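Local coordinates for protein fatty acyl CoA synthetase FADD13 (FATTY-ACYL-CoA SYNTHETASE) (Mycobacterium tuberculosis, PDB 3R44) that is a fatty acyl-CoA synthetase of the AMP-binding (ANL) family, whose members pair a large N-terminal part with a small C-terminal domain, at residues M15-W20 against G87-G92; A95-T100 against F174-S179; D170-I175 against G187-H192; T191-H196 against K368-L373. All blocks are in the same frame, centred on the assembly; numbering follows the deposited sequence.

Contact 1. Residues M15-W20 against G87-G92; sequences MKNIGW and GAAKLG. With HIS (histidine), chain B.
Gly19 lies against the last turn of helix 79-91, and Lys90 runs past it. Beyond CB, Lys90 CG packs 3.6 Å from Gly19 CA, an approach that only a residue without a side chain allows here. CE passes 3.6 Å from Gly19 O. A bend at the last torsion (chi4 -103°) sets NZ beside the same oxygen, in a weak hydrogen bond of 3.4 Å. The main partner of the ammonium is the carboxylate of Glu162, in a salt bridge, and Asn50 adds a hydrogen bond. Asn17, N-cap of helix 18-28, works in two directions. Its OD1 receives Trp20 N at 3.0 Å and, weakly, Gly19 N, while ND2 donates to Cys167 O and, at 2.9 Å, to Ala89 O. It stands above the Ala89 carbonyl plane, and Gly92 N, from the Schellman end of the other helix, reaches the same oxygen from the opposite face. Ala89 CB, small enough for close approach, rests 3.7 Å from Gly19 N. Lys16 CG lies 3.4 Å from CA of the bound histidine. One amide thus caps the start of one helix while binding the end of another, and the buried lysine charge is probably neutralised chiefly by Glu162.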
# COMPACT_ATOMS: atom_id res chain seq x y z
N MET A 15 -18.76 -19.57 -5.78
CA MET A 15 -19.37 -18.34 -6.25
C MET A 15 -18.73 -17.12 -5.58
O MET A 15 -18.82 -16.01 -6.08
CB MET A 15 -20.90 -18.34 -6.02
CG MET A 15 -21.73 -19.22 -6.98
SD MET A 15 -21.37 -18.91 -8.71
CE MET A 15 -20.46 -20.40 -8.97
N LYS A 16 -18.03 -17.35 -4.45
CA LYS A 16 -17.33 -16.30 -3.74
C LYS A 16 -15.81 -16.53 -3.81
O LYS A 16 -15.09 -16.30 -2.85
CB LYS A 16 -17.81 -16.30 -2.29
CG LYS A 16 -19.26 -15.86 -2.17
CD LYS A 16 -19.73 -16.01 -0.70
CE LYS A 16 -21.23 -15.94 -0.58
NZ LYS A 16 -21.78 -14.75 -1.22
N ASN A 17 -15.35 -17.03 -4.96
CA ASN A 17 -13.94 -17.29 -5.14
C ASN A 17 -13.36 -16.31 -6.18
O ASN A 17 -13.86 -16.20 -7.31
CB ASN A 17 -13.75 -18.76 -5.56
CG ASN A 17 -12.33 -19.12 -5.75
OD1 ASN A 17 -11.68 -18.64 -6.67
ND2 ASN A 17 -11.83 -19.98 -4.90
N ILE A 18 -12.27 -15.64 -5.82
CA ILE A 18 -11.69 -14.60 -6.66
C ILE A 18 -11.17 -15.20 -7.97
O ILE A 18 -11.23 -14.55 -9.01
CB ILE A 18 -10.51 -13.90 -5.87
CG1 ILE A 18 -11.10 -13.05 -4.73
CG2 ILE A 18 -9.65 -13.09 -6.80
CD1 ILE A 18 -11.91 -11.84 -5.20
N GLY A 19 -10.66 -16.44 -7.91
CA GLY A 19 -10.24 -17.15 -9.10
C GLY A 19 -11.41 -17.51 -10.02
O GLY A 19 -11.30 -17.44 -11.25
N TRP A 20 -12.57 -17.79 -9.45
CA TRP A 20 -13.79 -18.07 -10.24
C TRP A 20 -14.29 -16.79 -10.85
O TRP A 20 -14.80 -16.75 -12.00
CB TRP A 20 -14.90 -18.74 -9.37
CG TRP A 20 -15.91 -19.40 -10.20
CD1 TRP A 20 -17.20 -19.04 -10.37
CD2 TRP A 20 -15.70 -20.58 -10.99
NE1 TRP A 20 -17.82 -19.90 -11.24
CE2 TRP A 20 -16.92 -20.86 -11.63
CE3 TRP A 20 -14.60 -21.42 -11.21
CZ2 TRP A 20 -17.08 -21.98 -12.47
CZ3 TRP A 20 -14.77 -22.55 -12.05
CH2 TRP A 20 -15.99 -22.81 -12.66
N GLY A 87 -4.37 -18.54 -9.80
CA GLY A 87 -4.25 -19.97 -9.75
C GLY A 87 -4.35 -20.46 -8.32
O GLY A 87 -5.11 -21.37 -7.98
N ALA A 88 -3.58 -19.83 -7.42
CA ALA A 88 -3.70 -20.16 -5.98
C ALA A 88 -5.13 -19.94 -5.44
O ALA A 88 -5.63 -20.81 -4.69
CB ALA A 88 -2.69 -19.33 -5.13
N ALA A 89 -5.74 -18.82 -5.83
CA ALA A 89 -7.15 -18.52 -5.46
C ALA A 89 -8.12 -19.67 -5.83
O ALA A 89 -8.93 -20.12 -5.02
CB ALA A 89 -7.59 -17.17 -6.07
N LYS A 90 -8.00 -20.18 -7.06
CA LYS A 90 -8.84 -21.28 -7.52
C LYS A 90 -8.66 -22.54 -6.69
O LYS A 90 -9.60 -23.30 -6.52
CB LYS A 90 -8.57 -21.61 -8.98
CG LYS A 90 -8.99 -20.47 -9.94
CD LYS A 90 -8.60 -20.89 -11.37
CE LYS A 90 -8.73 -19.74 -12.36
NZ LYS A 90 -9.93 -19.97 -13.08
N LEU A 91 -7.44 -22.77 -6.19
CA LEU A 91 -7.13 -23.92 -5.33
C LEU A 91 -7.42 -23.77 -3.85
O LEU A 91 -7.35 -24.77 -3.09
CB LEU A 91 -5.63 -24.27 -5.46
CG LEU A 91 -5.12 -24.69 -6.83
CD1 LEU A 91 -3.61 -24.87 -6.79
CD2 LEU A 91 -5.77 -25.99 -7.27
N GLY A 92 -7.74 -22.57 -3.40
CA GLY A 92 -7.95 -22.28 -1.98
C GLY A 92 -6.61 -22.14 -1.24
O GLY A 92 -6.55 -22.15 -0.01
N HIS B . -20.10 -11.54 -1.35
CA HIS B . -19.04 -12.45 -1.83
C HIS B . -17.80 -12.31 -0.97
O HIS B . -17.27 -13.23 -0.34
CB HIS B . -18.75 -12.15 -3.31
CG HIS B . -17.44 -12.64 -3.82
ND1 HIS B . -17.22 -12.87 -5.17
CD2 HIS B . -16.27 -12.95 -3.19
CE1 HIS B . -15.97 -13.28 -5.34
NE2 HIS B . -15.38 -13.33 -4.16
OXT HIS B . -17.26 -11.21 -0.90

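Contact 2. Residues A95-T100 against F174-S179; sequences AVPINT and FIMYTS
Val96 and Pro97 push in from strand 94-97 on two different faces of strand 172-178. On one face Val96 fills the hollow between Ile175 and Tyr177: CG2 lies 4.3 Å from Ile175 CD1, and CG1, anti to the backbone N (chi1 -174°), meets Tyr177 CE1 at 4.2 Å. Beta-branching suits this place, since two methyls serve two neighbours. On the other face Pro97 CD wedges between Phe174 CB and Met176 CG, 4.0 Å from the latter, the proline ring and the methionine chain meeting at about a right angle. The flexible thioether chain can bend to fit. Ala95 CB, a small bump, touches Phe174 CB. The strands run roughly parallel, 22° apart, bridged at Ala95, whose O accepts from Ile175 N at 2.9 Å and whose N donates to Leu173 O. Beyond it they part, and a water takes over, donating to Pro97 O at 2.7 Å and accepting from Tyr177 N. Tyr177 OH bonds with Asp113 of helix 104-114. Proline offers no N-H, so buried Ile175 O lacks a hydrogen-bond partner and is met by C-H groups, Val96 CA at 3.5 Å and Pro97 CD; the backbone ladder stops here, and apolar packing and a water continue the contact.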
# COMPACT_ATOMS: atom_id res chain seq x y z
N ALA A 95 -1.56 -16.96 -1.19
CA ALA A 95 -0.40 -16.32 -1.76
C ALA A 95 0.26 -15.44 -0.72
O ALA A 95 -0.41 -14.80 0.07
CB ALA A 95 -0.79 -15.48 -3.02
N VAL A 96 1.57 -15.43 -0.73
CA VAL A 96 2.39 -14.62 0.17
C VAL A 96 3.31 -13.73 -0.71
O VAL A 96 4.48 -14.07 -1.02
CB VAL A 96 3.22 -15.42 1.19
CG1 VAL A 96 3.90 -14.48 2.15
CG2 VAL A 96 2.30 -16.39 2.01
N PRO A 97 2.80 -12.58 -1.10
CA PRO A 97 3.64 -11.74 -1.99
C PRO A 97 4.68 -11.01 -1.16
O PRO A 97 4.32 -10.28 -0.20
CB PRO A 97 2.64 -10.71 -2.56
CG PRO A 97 1.33 -11.15 -2.22
CD PRO A 97 1.41 -12.07 -1.02
N ILE A 98 5.94 -11.11 -1.56
CA ILE A 98 7.03 -10.53 -0.77
C ILE A 98 7.74 -9.40 -1.51
O ILE A 98 8.05 -9.53 -2.71
CB ILE A 98 8.04 -11.62 -0.36
CG1 ILE A 98 7.32 -12.73 0.45
CG2 ILE A 98 9.19 -11.02 0.44
CD1 ILE A 98 8.19 -13.96 0.75
N ASN A 99 7.99 -8.31 -0.80
CA ASN A 99 8.72 -7.14 -1.35
C ASN A 99 10.12 -7.58 -1.77
O ASN A 99 10.90 -8.02 -0.94
CB ASN A 99 8.76 -6.07 -0.23
CG ASN A 99 9.46 -4.76 -0.61
OD1 ASN A 99 10.30 -4.70 -1.49
ND2 ASN A 99 9.07 -3.69 0.07
N THR A 100 10.43 -7.44 -3.06
CA THR A 100 11.72 -7.85 -3.61
C THR A 100 12.89 -6.90 -3.29
O THR A 100 14.01 -7.11 -3.78
CB THR A 100 11.64 -7.92 -5.12
OG1 THR A 100 11.18 -6.66 -5.61
CG2 THR A 100 10.67 -8.97 -5.56
N PHE A 174 -4.62 -14.40 0.93
CA PHE A 174 -3.23 -13.94 0.90
C PHE A 174 -2.77 -13.48 2.25
O PHE A 174 -3.62 -13.12 3.10
CB PHE A 174 -2.92 -12.97 -0.25
CG PHE A 174 -3.50 -11.60 -0.11
CD1 PHE A 174 -2.82 -10.62 0.59
CD2 PHE A 174 -4.66 -11.26 -0.76
CE1 PHE A 174 -3.35 -9.30 0.75
CE2 PHE A 174 -5.18 -9.96 -0.65
CZ PHE A 174 -4.52 -8.97 0.09
N ILE A 175 -1.44 -13.48 2.44
CA ILE A 175 -0.84 -12.88 3.62
C ILE A 175 0.18 -11.87 3.15
O ILE A 175 1.08 -12.20 2.40
CB ILE A 175 -0.13 -13.90 4.53
CG1 ILE A 175 -1.01 -15.06 4.95
CG2 ILE A 175 0.36 -13.22 5.80
CD1 ILE A 175 -0.28 -16.32 5.39
N MET A 176 -0.00 -10.64 3.57
CA MET A 176 0.90 -9.59 3.24
C MET A 176 1.54 -9.03 4.49
O MET A 176 0.86 -8.67 5.49
CB MET A 176 0.19 -8.50 2.41
CG MET A 176 -0.29 -8.99 0.98
SD MET A 176 -0.09 -7.72 -0.31
CE MET A 176 0.42 -6.41 0.71
N TYR A 177 2.86 -8.95 4.49
CA TYR A 177 3.58 -8.50 5.71
C TYR A 177 3.69 -6.96 5.86
O TYR A 177 3.94 -6.25 4.90
CB TYR A 177 4.94 -9.25 5.83
CG TYR A 177 4.67 -10.63 6.36
CD1 TYR A 177 4.10 -11.60 5.54
CD2 TYR A 177 4.89 -10.92 7.69
CE1 TYR A 177 3.81 -12.85 6.01
CE2 TYR A 177 4.63 -12.20 8.18
CZ TYR A 177 4.07 -13.15 7.34
OH TYR A 177 3.77 -14.39 7.83
N THR A 178 3.43 -6.45 7.06
CA THR A 178 3.52 -5.00 7.33
C THR A 178 4.30 -4.78 8.63
O THR A 178 4.19 -5.59 9.59
CB THR A 178 2.09 -4.36 7.44
OG1 THR A 178 2.18 -2.92 7.42
CG2 THR A 178 1.40 -4.81 8.71
N SER A 179 5.11 -3.72 8.71
CA SER A 179 5.97 -3.55 9.92
C SER A 179 5.50 -2.40 10.80
O SER A 179 4.42 -1.85 10.55
CB SER A 179 7.42 -3.37 9.52
OG SER A 179 7.62 -2.09 8.95
O HOH W 1 4.60 -9.91 2.45

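Contact 3. Residues D170-I175 against G187-H192; sequences DDNLFI and GVVHTH
Leu173 and Phe174 both donate their N-H to His190 O, which makes a classic beta bulge in the antiparallel hairpin of strands 172-178 and 186-191. The two donors differ in approach: Leu173 N, at 2.8 Å, lies in the carbonyl plane, whereas Phe174 N stands above it. His190 N returns a bond to Phe174 O. Next to this ladder the side chains of Phe174 and His190 lie side by side, pointing the same way. Phe174 CG sits between its own backbone N and carbonyl carbon (chi1 72°), and the ring beyond receives His190 CB over one face, 3.7 Å from the centroid, in a CH-pi contact. The imidazole follows obliquely, planes at 36°, with His190 CD2 3.6 Å from Phe174 CZ, and both its nitrogens are engaged elsewhere, NE2 with Thr318 O and ND1 with Ser194 OG. A flat group with two polar ends suits this spot, since it gives an apolar flank and still finds bonds in the buried interior. Thr191 and His192 carry the chain from strand into helix. The branched Thr191 presses CG2 to 3.2 Å from Asp170 O. His192 N reaches Asp171 O in a weak bond, and the same oxygen lies at the edge of the His192 ring. Over the ring face comes Leu173 CD1, 4.1 Å from the centroid. While His192 ND1 is bonded to Ile18 N, NE2 shares a water with Asn172 O, 2.8 Å from each.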
# COMPACT_ATOMS: atom_id res chain seq x y z
N ASP A 170 -14.88 -16.47 3.24
CA ASP A 170 -14.00 -16.20 4.34
C ASP A 170 -12.75 -17.09 4.35
O ASP A 170 -11.95 -16.99 5.26
CB ASP A 170 -14.80 -16.43 5.65
CG ASP A 170 -14.03 -16.04 6.87
OD1 ASP A 170 -13.42 -14.94 6.85
OD2 ASP A 170 -14.03 -16.82 7.87
N ASP A 171 -12.57 -17.97 3.37
CA ASP A 171 -11.32 -18.67 3.24
C ASP A 171 -10.11 -17.73 3.00
O ASP A 171 -10.19 -16.78 2.22
CB ASP A 171 -11.40 -19.73 2.14
CG ASP A 171 -12.34 -20.86 2.51
OD1 ASP A 171 -12.59 -21.07 3.72
OD2 ASP A 171 -12.81 -21.53 1.59
N ASN A 172 -8.99 -18.02 3.66
CA ASN A 172 -7.79 -17.26 3.44
C ASN A 172 -7.36 -17.26 2.01
O ASN A 172 -7.42 -18.30 1.34
CB ASN A 172 -6.60 -17.75 4.23
CG ASN A 172 -6.80 -17.70 5.69
OD1 ASN A 172 -7.67 -16.97 6.16
ND2 ASN A 172 -6.01 -18.50 6.43
N LEU A 173 -6.85 -16.11 1.57
CA LEU A 173 -6.40 -15.91 0.20
C LEU A 173 -4.96 -15.37 0.12
O LEU A 173 -4.22 -15.74 -0.79
CB LEU A 173 -7.34 -14.94 -0.54
CG LEU A 173 -6.98 -14.55 -1.99
CD1 LEU A 173 -6.70 -15.79 -2.87
CD2 LEU A 173 -8.01 -13.65 -2.67
N PHE A 174 -4.62 -14.40 0.93
CA PHE A 174 -3.23 -13.94 0.90
C PHE A 174 -2.77 -13.48 2.25
O PHE A 174 -3.62 -13.12 3.10
CB PHE A 174 -2.92 -12.97 -0.25
CG PHE A 174 -3.50 -11.60 -0.11
CD1 PHE A 174 -2.82 -10.62 0.59
CD2 PHE A 174 -4.66 -11.26 -0.76
CE1 PHE A 174 -3.35 -9.30 0.75
CE2 PHE A 174 -5.18 -9.96 -0.65
CZ PHE A 174 -4.52 -8.97 0.09
N ILE A 175 -1.44 -13.48 2.44
CA ILE A 175 -0.84 -12.88 3.62
C ILE A 175 0.18 -11.87 3.15
O ILE A 175 1.08 -12.20 2.40
CB ILE A 175 -0.13 -13.90 4.53
CG1 ILE A 175 -1.01 -15.06 4.95
CG2 ILE A 175 0.36 -13.22 5.80
CD1 ILE A 175 -0.28 -16.32 5.39
N GLY A 187 1.98 -10.60 9.68
CA GLY A 187 1.33 -11.00 8.46
C GLY A 187 -0.11 -10.69 8.48
O GLY A 187 -0.85 -11.18 9.35
N VAL A 188 -0.53 -9.88 7.53
CA VAL A 188 -1.93 -9.47 7.43
C VAL A 188 -2.70 -10.47 6.53
O VAL A 188 -2.35 -10.62 5.35
CB VAL A 188 -2.01 -8.07 6.84
CG1 VAL A 188 -3.49 -7.66 6.62
CG2 VAL A 188 -1.29 -7.07 7.74
N VAL A 189 -3.68 -11.20 7.08
CA VAL A 189 -4.40 -12.25 6.36
C VAL A 189 -5.64 -11.66 5.70
O VAL A 189 -6.51 -11.14 6.40
CB VAL A 189 -4.83 -13.44 7.28
CG1 VAL A 189 -5.57 -14.53 6.44
CG2 VAL A 189 -3.58 -13.98 8.05
N HIS A 190 -5.70 -11.71 4.38
CA HIS A 190 -6.92 -11.38 3.64
C HIS A 190 -7.58 -12.62 3.04
O HIS A 190 -6.94 -13.62 2.82
CB HIS A 190 -6.67 -10.29 2.59
CG HIS A 190 -6.55 -8.91 3.18
ND1 HIS A 190 -7.65 -8.21 3.64
CD2 HIS A 190 -5.46 -8.17 3.50
CE1 HIS A 190 -7.24 -7.09 4.20
NE2 HIS A 190 -5.92 -7.03 4.12
N THR A 191 -8.86 -12.50 2.75
CA THR A 191 -9.69 -13.58 2.30
C THR A 191 -10.29 -13.21 0.92
O THR A 191 -10.05 -12.10 0.37
CB THR A 191 -10.84 -13.80 3.27
OG1 THR A 191 -11.62 -12.58 3.33
CG2 THR A 191 -10.30 -14.28 4.68
N HIS A 192 -10.96 -14.19 0.31
CA HIS A 192 -11.62 -13.95 -0.96
C HIS A 192 -12.66 -12.82 -0.71
O HIS A 192 -12.82 -11.93 -1.52
CB HIS A 192 -12.32 -15.19 -1.52
CG HIS A 192 -11.38 -16.27 -1.95
ND1 HIS A 192 -11.08 -16.53 -3.28
CD2 HIS A 192 -10.54 -17.05 -1.23
CE1 HIS A 192 -10.17 -17.49 -3.35
NE2 HIS A 192 -9.86 -17.85 -2.11
O HOH W 2 -13.39 -12.14 5.33
O HOH W 3 -7.54 -19.14 -1.30

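Contact 4. Residues T191-H196 against K368-L373; sequences THESVH and KSDILL. With HIS (histidine), chain B.
Ser194 packs tightly against the turn at Asp370, without a hydrogen bond between the segments. Its CA approaches Asp370 O to 3.2 Å in a C-H...O contact. Ser194 CB, close to the carbonyl oxygens of Asp370 and Ile371 as well, is 3.6 Å from Leu372 O. So small a side chain lets the turn come this near the helix. The side chains of Ile371 and Leu372 start away from it; Ile371 instead touches Ser197 and Ala198 farther along helix 192-205. The turn is type I, stiffened by Ser369 OG, which accepts from Ile371 N in an ST turn. The other side is loose and partly open to solvent. Here Glu193 and Asp370 bring like charges together, OE2 and OD2 being 4.4 Å apart, and these would probably repel. A water beside them bridges Glu193 OE1 and the backbone Asp370 O. On the pocket flank, the bound histidine covers one face of the His196 ring, its CG 3.4 Å above the plane and over the centre, while its OXT is 2.9 Å from His196 ND1. Glu193 CB closes in on the ligand's O at 3.4 Å. Within the helix start itself, Ser194 N donates to Thr191 OG1 at 3.0 Å, and Ser194 OG takes Thr191 N in a nearly straight bond (173°): the reciprocal pair of a capping box at a helix N terminus.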
# COMPACT_ATOMS: atom_id res chain seq x y z
N THR A 191 -8.86 -12.50 2.75
CA THR A 191 -9.69 -13.58 2.30
C THR A 191 -10.29 -13.21 0.92
O THR A 191 -10.05 -12.10 0.37
CB THR A 191 -10.84 -13.80 3.27
OG1 THR A 191 -11.62 -12.58 3.33
CG2 THR A 191 -10.30 -14.28 4.68
N HIS A 192 -10.96 -14.19 0.31
CA HIS A 192 -11.62 -13.95 -0.96
C HIS A 192 -12.66 -12.82 -0.71
O HIS A 192 -12.82 -11.93 -1.52
CB HIS A 192 -12.32 -15.19 -1.52
CG HIS A 192 -11.38 -16.27 -1.95
ND1 HIS A 192 -11.08 -16.53 -3.28
CD2 HIS A 192 -10.54 -17.05 -1.23
CE1 HIS A 192 -10.17 -17.49 -3.35
NE2 HIS A 192 -9.86 -17.85 -2.11
N GLU A 193 -13.34 -12.87 0.42
CA GLU A 193 -14.34 -11.87 0.76
C GLU A 193 -13.74 -10.48 0.92
O GLU A 193 -14.32 -9.53 0.42
CB GLU A 193 -15.09 -12.24 2.04
CG GLU A 193 -15.95 -11.12 2.64
CD GLU A 193 -16.72 -11.58 3.89
OE1 GLU A 193 -16.10 -11.71 4.96
OE2 GLU A 193 -17.93 -11.88 3.81
N SER A 194 -12.62 -10.36 1.65
CA SER A 194 -12.05 -9.01 1.86
C SER A 194 -11.51 -8.39 0.60
O SER A 194 -11.65 -7.22 0.35
CB SER A 194 -11.10 -9.01 3.10
OG SER A 194 -9.92 -9.81 2.91
N VAL A 195 -10.89 -9.21 -0.23
CA VAL A 195 -10.33 -8.81 -1.48
C VAL A 195 -11.45 -8.37 -2.43
O VAL A 195 -11.38 -7.33 -3.10
CB VAL A 195 -9.51 -10.05 -2.05
CG1 VAL A 195 -9.24 -9.96 -3.48
CG2 VAL A 195 -8.23 -10.22 -1.24
N HIS A 196 -12.49 -9.19 -2.50
CA HIS A 196 -13.65 -8.85 -3.31
C HIS A 196 -14.27 -7.53 -2.83
O HIS A 196 -14.64 -6.69 -3.64
CB HIS A 196 -14.67 -9.96 -3.25
CG HIS A 196 -16.00 -9.57 -3.81
ND1 HIS A 196 -17.07 -9.22 -3.01
CD2 HIS A 196 -16.42 -9.44 -5.09
CE1 HIS A 196 -18.10 -8.91 -3.78
NE2 HIS A 196 -17.74 -9.05 -5.05
N LYS A 368 -14.55 0.23 9.76
CA LYS A 368 -15.47 -0.94 9.90
C LYS A 368 -15.91 -1.30 8.48
O LYS A 368 -16.40 -0.45 7.76
CB LYS A 368 -16.69 -0.63 10.78
CG LYS A 368 -17.66 -1.81 10.91
CD LYS A 368 -18.74 -1.51 11.98
CE LYS A 368 -18.28 -2.03 13.32
NZ LYS A 368 -19.38 -1.97 14.35
N SER A 369 -15.65 -2.54 8.06
CA SER A 369 -15.80 -2.89 6.67
C SER A 369 -15.42 -4.34 6.47
O SER A 369 -14.52 -4.84 7.14
CB SER A 369 -14.83 -2.08 5.79
OG SER A 369 -15.03 -2.31 4.40
N ASP A 370 -16.05 -4.98 5.50
CA ASP A 370 -15.59 -6.31 5.04
C ASP A 370 -14.23 -6.29 4.30
O ASP A 370 -13.68 -7.36 4.04
CB ASP A 370 -16.63 -6.94 4.10
CG ASP A 370 -17.86 -7.43 4.82
OD1 ASP A 370 -17.74 -7.68 6.02
OD2 ASP A 370 -18.91 -7.62 4.15
N ILE A 371 -13.69 -5.12 3.96
CA ILE A 371 -12.35 -5.05 3.39
C ILE A 371 -11.25 -5.38 4.40
O ILE A 371 -10.08 -5.60 4.02
CB ILE A 371 -12.04 -3.67 2.78
CG1 ILE A 371 -11.82 -2.68 3.92
CG2 ILE A 371 -13.13 -3.20 1.66
CD1 ILE A 371 -11.57 -1.24 3.46
N LEU A 372 -11.60 -5.41 5.68
CA LEU A 372 -10.61 -5.58 6.74
C LEU A 372 -10.06 -6.98 6.78
O LEU A 372 -10.72 -7.98 6.49
CB LEU A 372 -11.19 -5.23 8.11
CG LEU A 372 -11.50 -3.76 8.26
CD1 LEU A 372 -12.29 -3.54 9.56
CD2 LEU A 372 -10.26 -2.89 8.23
N LEU A 373 -8.83 -7.05 7.22
CA LEU A 373 -8.17 -8.32 7.48
C LEU A 373 -8.99 -9.24 8.36
O LEU A 373 -9.76 -8.80 9.26
CB LEU A 373 -6.76 -8.10 8.11
CG LEU A 373 -6.73 -7.87 9.64
CD1 LEU A 373 -5.31 -7.84 10.14
CD2 LEU A 373 -7.48 -6.56 10.11
N HIS B . -20.10 -11.54 -1.35
CA HIS B . -19.04 -12.45 -1.83
C HIS B . -17.80 -12.31 -0.97
O HIS B . -17.27 -13.23 -0.34
CB HIS B . -18.75 -12.15 -3.31
CG HIS B . -17.44 -12.64 -3.82
ND1 HIS B . -17.22 -12.87 -5.17
CD2 HIS B . -16.27 -12.95 -3.19
CE1 HIS B . -15.97 -13.28 -5.34
NE2 HIS B . -15.38 -13.33 -4.16
OXT HIS B . -17.26 -11.21 -0.90
O HOH W 4 -13.82 -9.44 5.46

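In the fold
From the N terminus, contact 1 closes the first long loop, bringing the start of helix 18-28 back to the end of helix 79-91, before the others open. The chain goes straight on into strand 94-97, where contact 2 opens; it closes on strand 172-178 and so joins the four-stranded parallel sheet to the small antiparallel one. Contact 3 shares Phe174 and Ile175 with it and closes the short hairpin. At Thr191 and His192 the hairpin passes into contact 4, which spans the longest loop and ties helix 192-205 to the turn after strand 364-369. No loop encloses another. His192, shared by contacts 3 and 4, also reaches contact 1, and the bound histidine touches contacts 1 and 4.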